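Local atomic coordinates of nigerythrin (Desulfovibrio vulgaris subsp. vulgaris, PDB entry 1YUZ), a protein that reduces hydrogen peroxide as an NADH peroxidase in vitro, joining a rubredoxin-like iron centre to a hemerythrin-like diiron centre. Residues P175-I180 with E187-C192; N32-I37 with A82-M87. One frame throughout, in Å; residues are numbered along the deposited sequence.

Contact 1 (P175-I180 with E187-C192). With FE (Fe (III) ion), chain H.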
loop_
_atom_site.group_PDB
_atom_site.type_symbol
_atom_site.label_atom_id
_atom_site.label_comp_id
_atom_site.label_asym_id
_atom_site.label_seq_id
_atom_site.Cartn_x
_atom_site.Cartn_y
_atom_site.Cartn_z
ATOM N N PRO B 175 -15.230 -17.057 -0.214
ATOM C CA PRO B 175 -15.949 -17.705 0.890
ATOM C C PRO B 175 -15.052 -18.261 1.997
ATOM O O PRO B 175 -15.453 -18.298 3.163
ATOM C CB PRO B 175 -16.719 -18.829 0.196
ATOM C CG PRO B 175 -16.833 -18.377 -1.212
ATOM C CD PRO B 175 -15.506 -17.742 -1.487
ATOM N N ILE B 176 -13.844 -18.694 1.641
ATOM C CA ILE B 176 -12.950 -19.300 2.627
ATOM C C ILE B 176 -11.613 -18.621 2.909
ATOM O O ILE B 176 -10.829 -19.108 3.721
ATOM C CB ILE B 176 -12.682 -20.777 2.275
ATOM C CG1 ILE B 176 -11.985 -20.879 0.917
ATOM C CG2 ILE B 176 -14.002 -21.548 2.268
ATOM C CD1 ILE B 176 -11.530 -22.287 0.580
ATOM N N CYS B 177 -11.327 -17.520 2.228
ATOM C CA CYS B 177 -10.099 -16.794 2.515
ATOM C C CYS B 177 -10.424 -15.316 2.386
ATOM O O CYS B 177 -11.538 -14.955 1.999
ATOM C CB CYS B 177 -8.943 -17.225 1.595
ATOM S SG CYS B 177 -8.823 -16.458 -0.029
ATOM N N GLY B 178 -9.468 -14.463 2.716
ATOM C CA GLY B 178 -9.725 -13.039 2.675
ATOM C C GLY B 178 -9.596 -12.320 1.350
ATOM O O GLY B 178 -9.679 -11.097 1.311
ATOM N N TYR B 179 -9.401 -13.056 0.263
ATOM C CA TYR B 179 -9.254 -12.409 -1.032
ATOM C C TYR B 179 -10.465 -11.572 -1.421
ATOM O O TYR B 179 -11.609 -12.013 -1.309
ATOM C CB TYR B 179 -8.997 -13.441 -2.129
ATOM C CG TYR B 179 -8.831 -12.810 -3.493
ATOM C CD1 TYR B 179 -7.686 -12.076 -3.811
ATOM C CD2 TYR B 179 -9.828 -12.924 -4.459
ATOM C CE1 TYR B 179 -7.542 -11.474 -5.062
ATOM C CE2 TYR B 179 -9.693 -12.328 -5.709
ATOM C CZ TYR B 179 -8.550 -11.606 -6.004
ATOM O OH TYR B 179 -8.405 -11.030 -7.248
ATOM N N ILE B 180 -10.193 -10.359 -1.882
ATOM C CA ILE B 180 -11.233 -9.443 -2.319
ATOM C C ILE B 180 -10.894 -8.971 -3.719
ATOM O O ILE B 180 -9.764 -8.570 -3.987
ATOM C CB ILE B 180 -11.325 -8.207 -1.402
ATOM C CG1 ILE B 180 -11.806 -8.629 -0.013
ATOM C CG2 ILE B 180 -12.269 -7.168 -2.015
ATOM C CD1 ILE B 180 -11.750 -7.528 1.021
ATOM N N GLU B 187 -12.054 -15.161 -12.577
ATOM C CA GLU B 187 -12.675 -16.478 -12.673
ATOM C C GLU B 187 -12.663 -17.238 -11.358
ATOM O O GLU B 187 -13.636 -17.905 -11.008
ATOM C CB GLU B 187 -11.982 -17.300 -13.748
ATOM N N LYS B 188 -11.554 -17.149 -10.633
ATOM C CA LYS B 188 -11.449 -17.843 -9.360
ATOM C C LYS B 188 -10.481 -17.128 -8.436
ATOM O O LYS B 188 -9.730 -16.246 -8.855
ATOM C CB LYS B 188 -10.992 -19.288 -9.578
ATOM C CG LYS B 188 -9.562 -19.420 -10.071
ATOM C CD LYS B 188 -9.220 -20.871 -10.379
ATOM C CE LYS B 188 -7.769 -21.011 -10.797
ATOM N NZ LYS B 188 -7.428 -22.407 -11.175
ATOM N N CYS B 189 -10.511 -17.516 -7.170
ATOM C CA CYS B 189 -9.642 -16.921 -6.168
ATOM C C CYS B 189 -8.184 -17.293 -6.417
ATOM O O CYS B 189 -7.853 -18.466 -6.557
ATOM C CB CYS B 189 -10.058 -17.397 -4.783
ATOM S SG CYS B 189 -9.075 -16.659 -3.483
ATOM N N PRO B 190 -7.287 -16.296 -6.474
ATOM C CA PRO B 190 -5.870 -16.589 -6.708
ATOM C C PRO B 190 -5.184 -17.191 -5.487
ATOM O O PRO B 190 -4.086 -17.736 -5.591
ATOM C CB PRO B 190 -5.297 -15.224 -7.080
ATOM C CG PRO B 190 -6.130 -14.289 -6.255
ATOM C CD PRO B 190 -7.526 -14.842 -6.448
ATOM N N ILE B 191 -5.835 -17.095 -4.332
ATOM C CA ILE B 191 -5.263 -17.625 -3.105
ATOM C C ILE B 191 -5.677 -19.068 -2.821
ATOM O O ILE B 191 -4.839 -19.877 -2.424
ATOM C CB ILE B 191 -5.631 -16.726 -1.892
ATOM C CG1 ILE B 191 -4.948 -15.360 -2.036
ATOM C CG2 ILE B 191 -5.211 -17.394 -0.584
ATOM C CD1 ILE B 191 -5.333 -14.356 -0.957
ATOM N N CYS B 192 -6.948 -19.401 -3.047
ATOM C CA CYS B 192 -7.434 -20.756 -2.771
ATOM C C CYS B 192 -8.159 -21.437 -3.932
ATOM O O CYS B 192 -8.595 -22.581 -3.803
ATOM C CB CYS B 192 -8.365 -20.738 -1.557
ATOM S SG CYS B 192 -9.947 -19.937 -1.882
HETATM FE FE FE H . -9.959 -17.703 -1.577
#

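Contact 2 (N32-I37 with A82-M87)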
loop_
_atom_site.group_PDB
_atom_site.type_symbol
_atom_site.label_atom_id
_atom_site.label_comp_id
_atom_site.label_asym_id
_atom_site.label_seq_id
_atom_site.Cartn_x
_atom_site.Cartn_y
_atom_site.Cartn_z
ATOM N N ASN B 32 0.844 -17.628 19.221
ATOM C CA ASN B 32 0.779 -16.789 18.030
ATOM C C ASN B 32 -0.607 -16.813 17.403
ATOM O O ASN B 32 -1.097 -15.790 16.927
ATOM C CB ASN B 32 1.835 -17.219 17.015
ATOM C CG ASN B 32 3.240 -17.096 17.564
ATOM O OD1 ASN B 32 3.494 -16.277 18.448
ATOM N ND2 ASN B 32 4.159 -17.894 17.037
ATOM N N LEU B 33 -1.243 -17.978 17.404
ATOM C CA LEU B 33 -2.587 -18.091 16.857
ATOM C C LEU B 33 -3.523 -17.189 17.656
ATOM O O LEU B 33 -4.356 -16.483 17.086
ATOM C CB LEU B 33 -3.075 -19.541 16.927
ATOM C CG LEU B 33 -2.548 -20.476 15.836
ATOM C CD1 LEU B 33 -2.771 -21.930 16.228
ATOM C CD2 LEU B 33 -3.253 -20.155 14.525
ATOM N N LYS B 34 -3.377 -17.205 18.979
ATOM C CA LYS B 34 -4.216 -16.380 19.835
ATOM C C LYS B 34 -3.917 -14.904 19.613
ATOM O O LYS B 34 -4.823 -14.070 19.632
ATOM C CB LYS B 34 -3.990 -16.728 21.305
ATOM C CG LYS B 34 -4.404 -18.134 21.681
ATOM C CD LYS B 34 -4.140 -18.376 23.155
ATOM C CE LYS B 34 -4.503 -19.787 23.563
ATOM N NZ LYS B 34 -4.181 -20.016 24.997
ATOM N N ALA B 35 -2.643 -14.582 19.408
ATOM C CA ALA B 35 -2.245 -13.199 19.180
ATOM C C ALA B 35 -2.832 -12.708 17.865
ATOM O O ALA B 35 -3.291 -11.570 17.763
ATOM C CB ALA B 35 -0.728 -13.084 19.156
ATOM N N ALA B 36 -2.818 -13.571 16.856
ATOM C CA ALA B 36 -3.368 -13.209 15.557
ATOM C C ALA B 36 -4.866 -12.968 15.694
ATOM O O ALA B 36 -5.395 -11.997 15.161
ATOM C CB ALA B 36 -3.103 -14.315 14.547
ATOM N N ILE B 37 -5.552 -13.849 16.414
ATOM C CA ILE B 37 -6.986 -13.691 16.600
ATOM C C ILE B 37 -7.258 -12.358 17.286
ATOM O O ILE B 37 -8.170 -11.630 16.897
ATOM C CB ILE B 37 -7.574 -14.843 17.442
ATOM C CG1 ILE B 37 -7.567 -16.128 16.610
ATOM C CG2 ILE B 37 -8.992 -14.506 17.887
ATOM C CD1 ILE B 37 -7.885 -17.370 17.397
ATOM N N ALA B 82 -10.325 -22.166 14.800
ATOM C CA ALA B 82 -10.518 -23.601 14.624
ATOM C C ALA B 82 -9.294 -24.365 15.111
ATOM O O ALA B 82 -9.420 -25.415 15.742
ATOM C CB ALA B 82 -10.788 -23.918 13.163
ATOM N N LEU B 83 -8.109 -23.840 14.820
ATOM C CA LEU B 83 -6.878 -24.492 15.246
ATOM C C LEU B 83 -6.690 -24.401 16.755
ATOM O O LEU B 83 -6.313 -25.379 17.401
ATOM C CB LEU B 83 -5.667 -23.878 14.540
ATOM C CG LEU B 83 -5.549 -24.112 13.033
ATOM C CD1 LEU B 83 -4.232 -23.539 12.533
ATOM C CD2 LEU B 83 -5.619 -25.605 12.737
ATOM N N VAL B 84 -6.951 -23.229 17.321
ATOM C CA VAL B 84 -6.806 -23.048 18.758
ATOM C C VAL B 84 -7.793 -23.929 19.522
ATOM O O VAL B 84 -7.448 -24.514 20.550
ATOM C CB VAL B 84 -7.036 -21.575 19.164
ATOM C CG1 VAL B 84 -6.971 -21.437 20.680
ATOM C CG2 VAL B 84 -5.989 -20.684 18.508
ATOM N N ALA B 85 -9.015 -24.027 19.007
ATOM C CA ALA B 85 -10.066 -24.823 19.637
ATOM C C ALA B 85 -9.709 -26.299 19.783
ATOM O O ALA B 85 -10.061 -26.931 20.780
ATOM C CB ALA B 85 -11.366 -24.680 18.851
ATOM N N GLU B 86 -9.026 -26.843 18.783
ATOM C CA GLU B 86 -8.631 -28.245 18.797
ATOM C C GLU B 86 -7.556 -28.503 19.845
ATOM O O GLU B 86 -7.488 -29.585 20.426
ATOM C CB GLU B 86 -8.109 -28.654 17.418
ATOM C CG GLU B 86 -9.120 -28.491 16.297
ATOM C CD GLU B 86 -8.547 -28.853 14.941
ATOM O OE1 GLU B 86 -8.063 -29.993 14.788
ATOM O OE2 GLU B 86 -8.584 -27.999 14.029
ATOM N N MET B 87 -6.722 -27.498 20.085
ATOM C CA MET B 87 -5.639 -27.619 21.051
ATOM C C MET B 87 -6.067 -27.180 22.449
ATOM O O MET B 87 -5.603 -27.730 23.448
ATOM C CB MET B 87 -4.441 -26.790 20.582
ATOM C CG MET B 87 -3.166 -27.012 21.376
ATOM S SD MET B 87 -1.742 -26.252 20.575
ATOM C CE MET B 87 -1.207 -27.582 19.498
#

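Contact 1 (P175-I180 with E187-C192)
Two cysteine-bearing loops meet here around a rubredoxin-type Fe(Cys)4 site, in the small rubredoxin-like domain of nigerythrin. Cys177 comes from the loop 175-180, Cys189 and Cys192 from 187-192, and Cys174 supplies the fourth thiolate to the Fe(III) ion. The three side chains do not present their sulfurs alike: Cys177 and Cys192 tuck SG in over their own backbone, flanked by both N and C, whereas Cys189 swings SG anti to its backbone N (chi1 -178°). Cys177 SG and Cys189 SG sit 3.5 Å apart at adjacent corners of the iron's coordination shell. Backbone N-H groups from within each loop point at Cys177 SG and Cys189 SG. Tyr179 N donates to Cys177 SG at 3.5 Å and nearly straight, and Cys192 N reaches Cys189 SG, which also takes a weaker bond from Ile191 N; such bonds would spread thiolate charge and probably favour the reduced iron.

Beside the metal, Tyr179 turns CG anti to its backbone N, laying its ring across Pro190. Its CB touches Cys189 SG, while its OH is hydrogen-bonded to His181. Ile191 leans its CB against Cys177 SG at 3.7 Å, and on another flank Ile176 CG1 rests against Cys192 SG. The tyrosine-proline pair is a CH-pi contact: Pro190 CD lies 3.3 Å from the centroid of the Tyr179 ring, only 11° off the ring normal.

Contact 2 (N32-I37 with A82-M87)
Val84 is the residue on which the start of helix 29-56 and the end of helix 60-87 meet in the ferritin-like four-helix domain. The short segments 32-37 and 82-87 run roughly antiparallel, 137° between their directions, with axes 9.9 Å apart at closest approach. The tight part centres on one methyl: with CG1 of Val84 anti to the backbone N (chi1 176°), CG2 faces helix 29-56 and meets Leu33 CB at 3.5 Å. Leu33 and Val84 run alongside one another, pointing opposite ways. One turn on, Ile37 comes tip to tip with the same methyl, its CD1 4.0 Å from Val84 CG2. Leu33 then continues beyond Val84 to cross Leu83 at about a right angle, with its CD1 3.9 Å from Leu83 CB and its other methyl near Leu83 CD1. Phe142 of helix 136-161 also packs on Leu33, and Tyr91 touches both Ile37 and Val84.

The looser side belongs to Lys34, which is partly exposed. Its chain runs out fully extended beyond CG and crosses Val84 at about a right angle, CE lying 4.1 Å from Val84 CG1. The aliphatic stem therefore skirts the valine while NZ carries its charge past the segment to a salt bridge with Glu88, just after the end of helix 60-87. Across the two segments themselves the contact is entirely apolar, so it rests on the shape and burial of branched side chains, and the charge of Lys34 is probably balanced at the margin by Glu88.

Overall arrangement
Both contacts are largely buried, yet they belong to different domains. Contact 1 joins two irregular loops of the rubredoxin-like domain through metal coordination; contact 2 joins two long helices of the diiron domain through hydrocarbon alone. Contact 1 lies about 11 Å from the chain centre and contact 2 about 16 Å, centre to centre, the latter with partly exposed Lys34 on its looser side. Helix 136-161 serves both: its Val151 and Leu147 pack on contact 1, its Phe142 and Val141 on contact 2. The Ile191 and Ile37 side chains lie about 10 Å from the Fe(II) and Fe(III) ions of the diiron site, respectively. Gly178 O links contact 1 directly to that site by a hydrogen bond to His152.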